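Local coordinates for protein immunoreactive 84kD antigen PG93 (Porphyromonas gingivalis, PDB 5M11) that serves at the bacterial surface as an essential component of the type-IX secretion system and binds calcium and zinc ions, at residues 19-30 against 34-45; 161-172 against 183-194. All coordinates share one frame; numbering follows the deposited sequence.

Overall arrangement
Both contacts lie in the same beta-propeller, in two of its four-stranded antiparallel sheets that come in series along the chain. Their centres are 33 Å apart and their nearest atoms about 17 Å, with no touch between them. Contact 1 (19-30 against 34-45) joins the first two strands of its sheet, its centre about 19 Å from the centre of the chain, and is largely polar: a bulged strand pair with hydroxyl, amide and salt-bridge clasps toward its ends. Contact 2 (161-172 against 183-194) adds the last strand, 185-187, its centre about 40 Å from the chain's centre. Regular backbone bonds hold it, with an aromatic and aliphatic filling. Both are partly buried, contact 2 being the more peripheral.

Contact 1 of 2, residues 19-30 against 34-45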
loop_
_atom_site.group_PDB
_atom_site.type_symbol
_atom_site.label_atom_id
_atom_site.label_comp_id
_atom_site.label_asym_id
_atom_site.label_seq_id
_atom_site.Cartn_x
_atom_site.Cartn_y
_atom_site.Cartn_z
ATOM N N ILE A 19 -3.161 -9.838 4.124
ATOM C CA ILE A 19 -3.633 -11.039 3.442
ATOM C C ILE A 19 -5.171 -10.873 3.327
ATOM O O ILE A 19 -5.634 -10.395 2.284
ATOM C CB ILE A 19 -3.099 -12.324 4.141
ATOM C CG1 ILE A 19 -1.647 -12.602 3.669
ATOM C CG2 ILE A 19 -3.970 -13.548 3.903
ATOM C CD1 ILE A 19 -0.556 -12.025 4.583
ATOM N N HIS A 20 -5.934 -11.141 4.395
ATOM C CA HIS A 20 -7.386 -10.935 4.456
ATOM C C HIS A 20 -8.161 -11.709 3.274
ATOM O O HIS A 20 -8.129 -12.950 3.245
ATOM C CB HIS A 20 -7.661 -9.388 4.525
ATOM C CG HIS A 20 -9.089 -8.913 4.555
ATOM N ND1 HIS A 20 -10.139 -9.746 4.909
ATOM C CD2 HIS A 20 -9.586 -7.689 4.254
ATOM C CE1 HIS A 20 -11.230 -9.011 4.793
ATOM N NE2 HIS A 20 -10.947 -7.767 4.404
ATOM N N LYS A 21 -8.846 -10.980 2.352
ATOM C CA LYS A 21 -9.762 -11.467 1.307
ATOM C C LYS A 21 -9.103 -12.315 0.203
ATOM O O LYS A 21 -8.719 -11.762 -0.826
ATOM C CB LYS A 21 -10.486 -10.257 0.681
ATOM C CG LYS A 21 -11.764 -10.567 -0.087
ATOM C CD LYS A 21 -12.238 -9.307 -0.786
ATOM C CE LYS A 21 -13.282 -9.553 -1.841
ATOM N NZ LYS A 21 -13.357 -8.410 -2.792
ATOM N N THR A 22 -9.063 -13.661 0.376
ATOM C CA THR A 22 -8.486 -14.616 -0.595
ATOM C C THR A 22 -9.436 -14.702 -1.793
ATOM O O THR A 22 -10.507 -15.299 -1.711
ATOM C CB THR A 22 -8.171 -15.962 0.087
ATOM O OG1 THR A 22 -7.175 -15.705 1.068
ATOM C CG2 THR A 22 -7.649 -17.031 -0.868
ATOM N N GLU A 23 -9.033 -14.058 -2.898
ATOM C CA GLU A 23 -9.821 -13.946 -4.114
ATOM C C GLU A 23 -9.469 -15.018 -5.162
ATOM O O GLU A 23 -10.227 -15.179 -6.119
ATOM C CB GLU A 23 -9.650 -12.538 -4.699
ATOM C CG GLU A 23 -10.384 -11.474 -3.900
ATOM C CD GLU A 23 -9.888 -10.046 -4.019
ATOM O OE1 GLU A 23 -8.653 -9.839 -4.010
ATOM O OE2 GLU A 23 -10.740 -9.127 -4.026
ATOM N N LYS A 24 -8.347 -15.748 -4.982
ATOM C CA LYS A 24 -7.869 -16.775 -5.923
ATOM C C LYS A 24 -7.113 -17.892 -5.198
ATOM O O LYS A 24 -6.562 -17.656 -4.118
ATOM C CB LYS A 24 -6.965 -16.150 -7.000
ATOM C CG LYS A 24 -7.712 -15.804 -8.283
ATOM C CD LYS A 24 -7.700 -14.325 -8.561
ATOM C CE LYS A 24 -8.579 -13.962 -9.723
ATOM N NZ LYS A 24 -8.798 -12.490 -9.758
ATOM N N ALA A 25 -7.091 -19.102 -5.803
ATOM C CA ALA A 25 -6.475 -20.324 -5.277
ATOM C C ALA A 25 -6.030 -21.232 -6.413
ATOM O O ALA A 25 -6.768 -21.399 -7.391
ATOM C CB ALA A 25 -7.464 -21.058 -4.393
ATOM N N VAL A 26 -4.813 -21.794 -6.304
ATOM C CA VAL A 26 -4.184 -22.681 -7.297
ATOM C C VAL A 26 -3.540 -23.870 -6.567
ATOM O O VAL A 26 -2.778 -23.651 -5.610
ATOM C CB VAL A 26 -3.120 -21.911 -8.157
ATOM C CG1 VAL A 26 -2.240 -22.854 -8.979
ATOM C CG2 VAL A 26 -3.750 -20.859 -9.051
ATOM N N GLU A 27 -3.792 -25.112 -7.046
ATOM C CA GLU A 27 -3.153 -26.308 -6.489
ATOM C C GLU A 27 -1.825 -26.602 -7.205
ATOM O O GLU A 27 -1.783 -26.623 -8.431
ATOM C CB GLU A 27 -4.067 -27.548 -6.563
ATOM C CG GLU A 27 -3.540 -28.704 -5.719
ATOM C CD GLU A 27 -4.062 -30.088 -6.037
ATOM O OE1 GLU A 27 -5.236 -30.196 -6.458
ATOM O OE2 GLU A 27 -3.317 -31.070 -5.813
ATOM N N THR A 28 -0.758 -26.852 -6.414
ATOM C CA THR A 28 0.624 -27.207 -6.804
ATOM C C THR A 28 0.871 -28.618 -6.241
ATOM O O THR A 28 0.270 -28.908 -5.206
ATOM C CB THR A 28 1.575 -26.108 -6.244
ATOM O OG1 THR A 28 1.509 -24.965 -7.101
ATOM C CG2 THR A 28 3.038 -26.568 -6.027
ATOM N N PRO A 29 1.718 -29.508 -6.844
ATOM C CA PRO A 29 1.929 -30.854 -6.254
ATOM C C PRO A 29 2.252 -30.853 -4.759
ATOM O O PRO A 29 1.748 -31.725 -4.066
ATOM C CB PRO A 29 3.100 -31.423 -7.056
ATOM C CG PRO A 29 3.010 -30.737 -8.369
ATOM C CD PRO A 29 2.504 -29.351 -8.083
ATOM N N LYS A 30 3.006 -29.856 -4.254
ATOM C CA LYS A 30 3.348 -29.794 -2.828
ATOM C C LYS A 30 2.913 -28.458 -2.132
ATOM O O LYS A 30 3.144 -28.307 -0.929
ATOM C CB LYS A 30 4.872 -30.036 -2.620
ATOM C CG LYS A 30 5.383 -31.436 -3.013
ATOM C CD LYS A 30 5.382 -32.424 -1.842
ATOM C CE LYS A 30 4.980 -33.825 -2.255
ATOM N NZ LYS A 30 5.340 -34.836 -1.224
ATOM N N ALA A 34 -2.168 -18.851 -3.434
ATOM C CA ALA A 34 -3.403 -18.085 -3.291
ATOM C C ALA A 34 -3.123 -16.611 -3.295
ATOM O O ALA A 34 -2.021 -16.194 -2.954
ATOM C CB ALA A 34 -4.132 -18.477 -2.018
ATOM N N VAL A 35 -4.117 -15.822 -3.700
ATOM C CA VAL A 35 -3.999 -14.367 -3.800
ATOM C C VAL A 35 -5.084 -13.729 -2.940
ATOM O O VAL A 35 -6.263 -14.078 -3.069
ATOM C CB VAL A 35 -4.064 -13.873 -5.276
ATOM C CG1 VAL A 35 -4.022 -12.345 -5.367
ATOM C CG2 VAL A 35 -2.969 -14.508 -6.126
ATOM N N ALA A 36 -4.669 -12.787 -2.077
ATOM C CA ALA A 36 -5.557 -12.056 -1.197
ATOM C C ALA A 36 -5.266 -10.543 -1.248
ATOM O O ALA A 36 -4.293 -10.074 -0.659
ATOM C CB ALA A 36 -5.435 -12.592 0.214
ATOM N N ASN A 37 -6.104 -9.799 -2.013
ATOM C CA ASN A 37 -6.086 -8.339 -2.221
ATOM C C ASN A 37 -4.949 -7.872 -3.130
ATOM O O ASN A 37 -4.749 -6.665 -3.299
ATOM C CB ASN A 37 -6.062 -7.557 -0.884
ATOM C CG ASN A 37 -7.344 -7.696 -0.090
ATOM O OD1 ASN A 37 -8.444 -7.388 -0.580
ATOM N ND2 ASN A 37 -7.238 -8.204 1.139
ATOM N N GLY A 38 -4.270 -8.823 -3.765
ATOM C CA GLY A 38 -3.167 -8.559 -4.690
ATOM C C GLY A 38 -1.858 -9.131 -4.198
ATOM O O GLY A 38 -0.840 -9.054 -4.892
ATOM N N VAL A 39 -1.893 -9.710 -2.982
ATOM C CA VAL A 39 -0.723 -10.287 -2.335
ATOM C C VAL A 39 -0.712 -11.777 -2.612
ATOM O O VAL A 39 -1.646 -12.482 -2.233
ATOM C CB VAL A 39 -0.658 -9.960 -0.818
ATOM C CG1 VAL A 39 0.628 -10.496 -0.188
ATOM C CG2 VAL A 39 -0.790 -8.461 -0.581
ATOM N N LEU A 40 0.336 -12.246 -3.296
ATOM C CA LEU A 40 0.504 -13.658 -3.619
ATOM C C LEU A 40 1.109 -14.350 -2.428
ATOM O O LEU A 40 1.945 -13.747 -1.752
ATOM C CB LEU A 40 1.389 -13.838 -4.880
ATOM C CG LEU A 40 1.727 -15.283 -5.285
ATOM C CD1 LEU A 40 0.573 -15.946 -5.986
ATOM C CD2 LEU A 40 2.984 -15.336 -6.123
ATOM N N TYR A 41 0.676 -15.597 -2.144
ATOM C CA TYR A 41 1.215 -16.374 -1.028
ATOM C C TYR A 41 1.058 -17.878 -1.255
ATOM O O TYR A 41 0.192 -18.315 -2.009
ATOM C CB TYR A 41 0.615 -15.942 0.328
ATOM C CG TYR A 41 -0.859 -16.233 0.535
ATOM C CD1 TYR A 41 -1.281 -17.450 1.067
ATOM C CD2 TYR A 41 -1.822 -15.248 0.317
ATOM C CE1 TYR A 41 -2.628 -17.709 1.302
ATOM C CE2 TYR A 41 -3.173 -15.492 0.558
ATOM C CZ TYR A 41 -3.568 -16.721 1.066
ATOM O OH TYR A 41 -4.886 -16.983 1.337
ATOM N N SER A 42 1.927 -18.648 -0.611
ATOM C CA SER A 42 2.022 -20.100 -0.635
ATOM C C SER A 42 1.448 -20.677 0.672
ATOM O O SER A 42 1.372 -19.944 1.660
ATOM C CB SER A 42 3.490 -20.495 -0.787
ATOM O OG SER A 42 3.686 -21.900 -0.817
ATOM N N VAL A 43 1.028 -21.977 0.668
ATOM C CA VAL A 43 0.517 -22.759 1.818
ATOM C C VAL A 43 0.874 -24.237 1.587
ATOM O O VAL A 43 0.558 -24.781 0.529
ATOM C CB VAL A 43 -1.011 -22.612 2.136
ATOM C CG1 VAL A 43 -1.372 -23.332 3.435
ATOM C CG2 VAL A 43 -1.472 -21.157 2.199
ATOM N N GLY A 44 1.486 -24.877 2.579
ATOM C CA GLY A 44 1.848 -26.289 2.482
ATOM C C GLY A 44 0.645 -27.208 2.548
ATOM O O GLY A 44 -0.335 -26.884 3.224
ATOM N N LYS A 45 0.705 -28.358 1.842
ATOM C CA LYS A 45 -0.399 -29.333 1.807
ATOM C C LYS A 45 -0.266 -30.398 2.939
ATOM O O LYS A 45 -0.561 -30.072 4.096
ATOM C CB LYS A 45 -0.500 -29.990 0.423
ATOM C CG LYS A 45 -1.138 -29.088 -0.623
ATOM C CD LYS A 45 -0.818 -29.519 -2.045
ATOM C CE LYS A 45 -1.786 -30.530 -2.599
ATOM N NZ LYS A 45 -1.117 -31.431 -3.570
#
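Two consecutive amides, Glu23 N and Lys24 N, turn onto one carbonyl, Val35 O, and make a classic beta bulge in the antiparallel pair. Glu23 N comes nearly along the C=O axis at 2.8 Å from Val35 O, whereas Lys24 N, at 3.3 Å from the same oxygen, lies in the carbonyl plane on a lone pair. Val35 N returns a bond to Lys24 O.

Beside the bulge, Glu23 uses both carboxylate oxygens. OE1 accepts Asn37 N from above the carboxylate plane, and OE2 forms a salt bridge with Lys21 NZ at 3.0 Å. Asn37 begins the Asn-Gly pair of a type I' turn running from Ala36 to Val39; with CG beside its own backbone N (chi1 -68°), it sends ND2 back to Ile19 O in a weak bond.

These strands, 22-27 and 32-36, open a four-stranded antiparallel sheet that is one blade of a beta-propeller. Leu290 of strand 290-294 packs on Thr22, Ala25, Ala34 and Tyr41, while Val65 of strand 65-71 meets Val35 on the other face.

The Thr22 hydroxyl meets Tyr41 OH at 2.6 Å, OG1 lying near the plane of the ring at its edge. Tyr41 stands with CG between backbone N and carbonyl carbon (chi1 67°), which brings one face of its ring over Ala34 O, offset toward the rim. Ile19 CG2 touches Tyr41 CE2 and also Ala36 CB.

At the far end Lys45 reaches residues 27-29 of the other segment. Its chain is bent at chi3 and chi4, bringing NZ to 2.9 Å from Pro29 O, above that carbonyl plane, and to 3.2 Å from Glu27 OE2 on the anti side in a salt bridge. Glu27 OE2 also bonds Ser278 OG, and Glu27 OE1 takes Met275 N.

Contact 2 of 2, residues 161-172 against 183-194; sequences LLMLKEGQLFIG and AWTALSLNLPMG
Trp184 lies against Met163, whose CE and SD sit over one face of the six-membered ring: SD lies 4.4 Å from the ring centroid, a Met-aromatic contact, and CE 4.2 Å, a CH-pi contact. The contact adds strand 185-187 to the edge of a four-stranded antiparallel beta-propeller blade, next to strand 168-172. Around the same indole, Leu161 CD2 meets CH2, and Phe170 CB approaches Trp184 CE3 at 3.7 Å. Gly172, with no side chain, lets CE3 come close to its backbone N. Farther along this face Phe170 CE1 touches Ala186 CB.

The opposite face is mostly aliphatic. Ile171 CG2 lies alongside Thr185 CB, the two side chains pointing the same way, and Leu187 CD1 meets both Leu162 CD1 and Leu169 CD2. Past the strand, Met193 folds back: turns at chi2 (59°) and chi3 (75°) carry its CE to 3.7 Å from Leu169 CB, with CG against Leu164 CD1. Phe208 and Leu199 of the next blade's strands cover Leu169 from beyond.

The backbone bonds set the register. Ile171 and Thr185 exchange N-H...O bonds in both directions, and Leu187 N gives a straight bond to Leu169 O (2.7 Å, 171° at the hydrogen). The indole is itself held from outside the pair, where Trp184 NE1 donates to the backbone oxygen of Leu178.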
loop_
_atom_site.group_PDB
_atom_site.type_symbol
_atom_site.label_atom_id
_atom_site.label_comp_id
_atom_site.label_asym_id
_atom_site.label_seq_id
_atom_site.Cartn_x
_atom_site.Cartn_y
_atom_site.Cartn_z
ATOM N N LEU A 161 -8.487 -23.884 -31.313
ATOM C CA LEU A 161 -8.609 -22.906 -30.266
ATOM C C LEU A 161 -9.975 -22.240 -30.360
ATOM O O LEU A 161 -10.452 -21.903 -31.452
ATOM C CB LEU A 161 -7.467 -21.914 -30.482
ATOM C CG LEU A 161 -6.974 -21.076 -29.322
ATOM C CD1 LEU A 161 -6.328 -21.943 -28.268
ATOM C CD2 LEU A 161 -5.954 -20.064 -29.835
ATOM N N LEU A 162 -10.620 -22.082 -29.220
ATOM C CA LEU A 162 -11.959 -21.522 -29.121
ATOM C C LEU A 162 -11.923 -20.166 -28.415
ATOM O O LEU A 162 -11.331 -20.030 -27.347
ATOM C CB LEU A 162 -12.822 -22.538 -28.379
ATOM C CG LEU A 162 -14.248 -22.709 -28.817
ATOM C CD1 LEU A 162 -14.364 -22.969 -30.319
ATOM C CD2 LEU A 162 -14.863 -23.832 -28.057
ATOM N N MET A 163 -12.509 -19.165 -29.025
ATOM C CA MET A 163 -12.453 -17.795 -28.522
ATOM C C MET A 163 -13.849 -17.172 -28.490
ATOM O O MET A 163 -14.592 -17.253 -29.475
ATOM C CB MET A 163 -11.484 -16.957 -29.415
ATOM C CG MET A 163 -11.620 -15.435 -29.339
ATOM S SD MET A 163 -10.164 -14.625 -30.110
ATOM C CE MET A 163 -10.838 -14.204 -31.643
ATOM N N LEU A 164 -14.195 -16.552 -27.357
ATOM C CA LEU A 164 -15.463 -15.864 -27.221
ATOM C C LEU A 164 -15.188 -14.365 -27.134
ATOM O O LEU A 164 -14.579 -13.926 -26.159
ATOM C CB LEU A 164 -16.214 -16.393 -25.990
ATOM C CG LEU A 164 -17.564 -15.783 -25.627
ATOM C CD1 LEU A 164 -18.659 -16.130 -26.653
ATOM C CD2 LEU A 164 -17.995 -16.298 -24.296
ATOM N N LYS A 165 -15.526 -13.606 -28.196
ATOM C CA LYS A 165 -15.357 -12.162 -28.186
ATOM C C LYS A 165 -16.596 -11.532 -28.785
ATOM O O LYS A 165 -17.198 -12.077 -29.725
ATOM C CB LYS A 165 -14.060 -11.664 -28.859
ATOM C CG LYS A 165 -13.983 -11.732 -30.384
ATOM C CD LYS A 165 -12.782 -10.949 -30.955
ATOM C CE LYS A 165 -12.688 -10.990 -32.474
ATOM N NZ LYS A 165 -13.789 -10.248 -33.163
ATOM N N GLU A 166 -17.018 -10.407 -28.175
ATOM C CA GLU A 166 -18.195 -9.633 -28.532
ATOM C C GLU A 166 -19.421 -10.555 -28.815
ATOM O O GLU A 166 -20.091 -10.396 -29.829
ATOM C CB GLU A 166 -17.892 -8.725 -29.735
ATOM C CG GLU A 166 -16.778 -7.711 -29.537
ATOM C CD GLU A 166 -16.203 -7.148 -30.827
ATOM O OE1 GLU A 166 -16.184 -7.879 -31.846
ATOM O OE2 GLU A 166 -15.715 -5.994 -30.803
ATOM N N GLY A 167 -19.699 -11.506 -27.932
ATOM C CA GLY A 167 -20.862 -12.385 -28.072
ATOM C C GLY A 167 -20.848 -13.369 -29.231
ATOM O O GLY A 167 -21.893 -13.907 -29.613
ATOM N N GLN A 168 -19.664 -13.637 -29.774
ATOM C CA GLN A 168 -19.483 -14.569 -30.862
ATOM C C GLN A 168 -18.495 -15.665 -30.486
ATOM O O GLN A 168 -17.462 -15.395 -29.868
ATOM C CB GLN A 168 -18.975 -13.820 -32.085
ATOM C CG GLN A 168 -20.057 -13.361 -33.025
ATOM C CD GLN A 168 -19.470 -12.677 -34.235
ATOM O OE1 GLN A 168 -18.480 -11.936 -34.155
ATOM N NE2 GLN A 168 -20.099 -12.878 -35.380
ATOM N N LEU A 169 -18.777 -16.889 -30.894
ATOM C CA LEU A 169 -17.814 -17.939 -30.634
ATOM C C LEU A 169 -17.006 -18.212 -31.925
ATOM O O LEU A 169 -17.599 -18.450 -32.982
ATOM C CB LEU A 169 -18.520 -19.199 -30.110
ATOM C CG LEU A 169 -17.621 -20.318 -29.620
ATOM C CD1 LEU A 169 -16.804 -19.879 -28.423
ATOM C CD2 LEU A 169 -18.425 -21.555 -29.284
ATOM N N PHE A 170 -15.655 -18.130 -31.845
ATOM C CA PHE A 170 -14.770 -18.399 -32.989
ATOM C C PHE A 170 -13.930 -19.635 -32.750
ATOM O O PHE A 170 -13.541 -19.879 -31.609
ATOM C CB PHE A 170 -13.840 -17.210 -33.286
ATOM C CG PHE A 170 -14.555 -15.929 -33.609
ATOM C CD1 PHE A 170 -15.031 -15.685 -34.887
ATOM C CD2 PHE A 170 -14.771 -14.966 -32.624
ATOM C CE1 PHE A 170 -15.700 -14.496 -35.182
ATOM C CE2 PHE A 170 -15.435 -13.777 -32.921
ATOM C CZ PHE A 170 -15.885 -13.542 -34.199
ATOM N N ILE A 171 -13.681 -20.426 -33.819
ATOM C CA ILE A 171 -12.789 -21.596 -33.801
ATOM C C ILE A 171 -11.640 -21.333 -34.779
ATOM O O ILE A 171 -11.864 -20.777 -35.862
ATOM C CB ILE A 171 -13.503 -22.930 -34.085
ATOM C CG1 ILE A 171 -12.597 -24.131 -33.795
ATOM C CG2 ILE A 171 -14.109 -22.990 -35.486
ATOM C CD1 ILE A 171 -13.336 -25.315 -33.120
ATOM N N GLY A 172 -10.428 -21.685 -34.384
ATOM C CA GLY A 172 -9.278 -21.493 -35.246
ATOM C C GLY A 172 -8.202 -22.499 -34.964
ATOM O O GLY A 172 -8.058 -22.908 -33.809
ATOM N N ALA A 183 -8.600 -16.245 -40.582
ATOM C CA ALA A 183 -8.178 -17.589 -40.168
ATOM C C ALA A 183 -9.137 -18.239 -39.161
ATOM O O ALA A 183 -9.110 -19.460 -38.988
ATOM C CB ALA A 183 -6.787 -17.538 -39.595
ATOM N N TRP A 184 -9.962 -17.434 -38.482
ATOM C CA TRP A 184 -10.963 -17.925 -37.529
ATOM C C TRP A 184 -12.301 -18.138 -38.240
ATOM O O TRP A 184 -12.613 -17.431 -39.196
ATOM C CB TRP A 184 -11.155 -16.942 -36.372
ATOM C CG TRP A 184 -9.944 -16.712 -35.525
ATOM C CD1 TRP A 184 -8.973 -15.772 -35.719
ATOM C CD2 TRP A 184 -9.676 -17.306 -34.247
ATOM N NE1 TRP A 184 -8.071 -15.801 -34.677
ATOM C CE2 TRP A 184 -8.480 -16.734 -33.761
ATOM C CE3 TRP A 184 -10.301 -18.313 -33.493
ATOM C CZ2 TRP A 184 -7.894 -17.139 -32.564
ATOM C CZ3 TRP A 184 -9.725 -18.704 -32.301
ATOM C CH2 TRP A 184 -8.532 -18.125 -31.850
ATOM N N THR A 185 -13.096 -19.093 -37.741
ATOM C CA THR A 185 -14.435 -19.432 -38.234
ATOM C C THR A 185 -15.459 -19.145 -37.146
ATOM O O THR A 185 -15.380 -19.751 -36.059
ATOM C CB THR A 185 -14.503 -20.922 -38.643
ATOM O OG1 THR A 185 -13.315 -21.304 -39.342
ATOM C CG2 THR A 185 -15.764 -21.265 -39.450
ATOM N N ALA A 186 -16.417 -18.242 -37.432
ATOM C CA ALA A 186 -17.493 -17.913 -36.495
ATOM C C ALA A 186 -18.488 -19.084 -36.416
ATOM O O ALA A 186 -18.908 -19.604 -37.444
ATOM C CB ALA A 186 -18.185 -16.629 -36.919
ATOM N N LEU A 187 -18.812 -19.535 -35.198
ATOM C CA LEU A 187 -19.696 -20.682 -34.924
ATOM C C LEU A 187 -21.126 -20.293 -34.509
ATOM O O LEU A 187 -21.319 -19.648 -33.467
ATOM C CB LEU A 187 -19.093 -21.537 -33.799
ATOM C CG LEU A 187 -17.839 -22.313 -34.098
ATOM C CD1 LEU A 187 -17.310 -22.975 -32.817
ATOM C CD2 LEU A 187 -18.084 -23.348 -35.200
ATOM N N SER A 188 -22.124 -20.747 -35.292
ATOM C CA SER A 188 -23.544 -20.532 -34.993
ATOM C C SER A 188 -24.066 -21.698 -34.166
ATOM O O SER A 188 -24.220 -22.806 -34.685
ATOM C CB SER A 188 -24.357 -20.365 -36.268
ATOM O OG SER A 188 -24.402 -18.993 -36.620
ATOM N N LEU A 189 -24.266 -21.470 -32.862
ATOM C CA LEU A 189 -24.715 -22.509 -31.929
ATOM C C LEU A 189 -26.112 -22.205 -31.391
ATOM O O LEU A 189 -26.465 -21.047 -31.163
ATOM C CB LEU A 189 -23.705 -22.643 -30.767
ATOM C CG LEU A 189 -22.661 -23.757 -30.828
ATOM C CD1 LEU A 189 -22.037 -23.933 -32.230
ATOM C CD2 LEU A 189 -21.585 -23.537 -29.814
ATOM N N ASN A 190 -26.902 -23.256 -31.185
ATOM C CA ASN A 190 -28.249 -23.105 -30.665
ATOM C C ASN A 190 -28.198 -22.806 -29.149
ATOM O O ASN A 190 -28.386 -23.703 -28.320
ATOM C CB ASN A 190 -29.113 -24.339 -30.986
ATOM C CG ASN A 190 -30.553 -24.235 -30.510
ATOM O OD1 ASN A 190 -31.293 -23.298 -30.862
ATOM N ND2 ASN A 190 -30.980 -25.199 -29.693
ATOM N N LEU A 191 -27.894 -21.534 -28.812
ATOM C CA LEU A 191 -27.897 -20.950 -27.468
ATOM C C LEU A 191 -27.642 -19.447 -27.580
ATOM O O LEU A 191 -27.014 -19.040 -28.558
ATOM C CB LEU A 191 -26.942 -21.632 -26.443
ATOM C CG LEU A 191 -25.443 -21.706 -26.685
ATOM C CD1 LEU A 191 -24.778 -20.395 -26.429
ATOM C CD2 LEU A 191 -24.802 -22.640 -25.698
ATOM N N PRO A 192 -28.114 -18.591 -26.631
ATOM C CA PRO A 192 -27.821 -17.144 -26.756
ATOM C C PRO A 192 -26.342 -16.858 -26.426
ATOM O O PRO A 192 -25.987 -16.614 -25.271
ATOM C CB PRO A 192 -28.793 -16.501 -25.765
ATOM C CG PRO A 192 -29.022 -17.569 -24.725
ATOM C CD PRO A 192 -28.916 -18.886 -25.419
ATOM N N MET A 193 -25.475 -16.897 -27.457
ATOM C CA MET A 193 -24.025 -16.707 -27.332
ATOM C C MET A 193 -23.660 -15.336 -26.739
ATOM O O MET A 193 -22.618 -15.228 -26.080
ATOM C CB MET A 193 -23.321 -16.928 -28.679
ATOM C CG MET A 193 -21.844 -17.273 -28.557
ATOM S SD MET A 193 -21.435 -18.780 -27.606
ATOM C CE MET A 193 -21.901 -20.014 -28.776
ATOM N N GLY A 194 -24.530 -14.335 -26.922
ATOM C CA GLY A 194 -24.337 -12.996 -26.370
ATOM C C GLY A 194 -24.496 -12.918 -24.856
ATOM O O GLY A 194 -24.065 -11.939 -24.230
#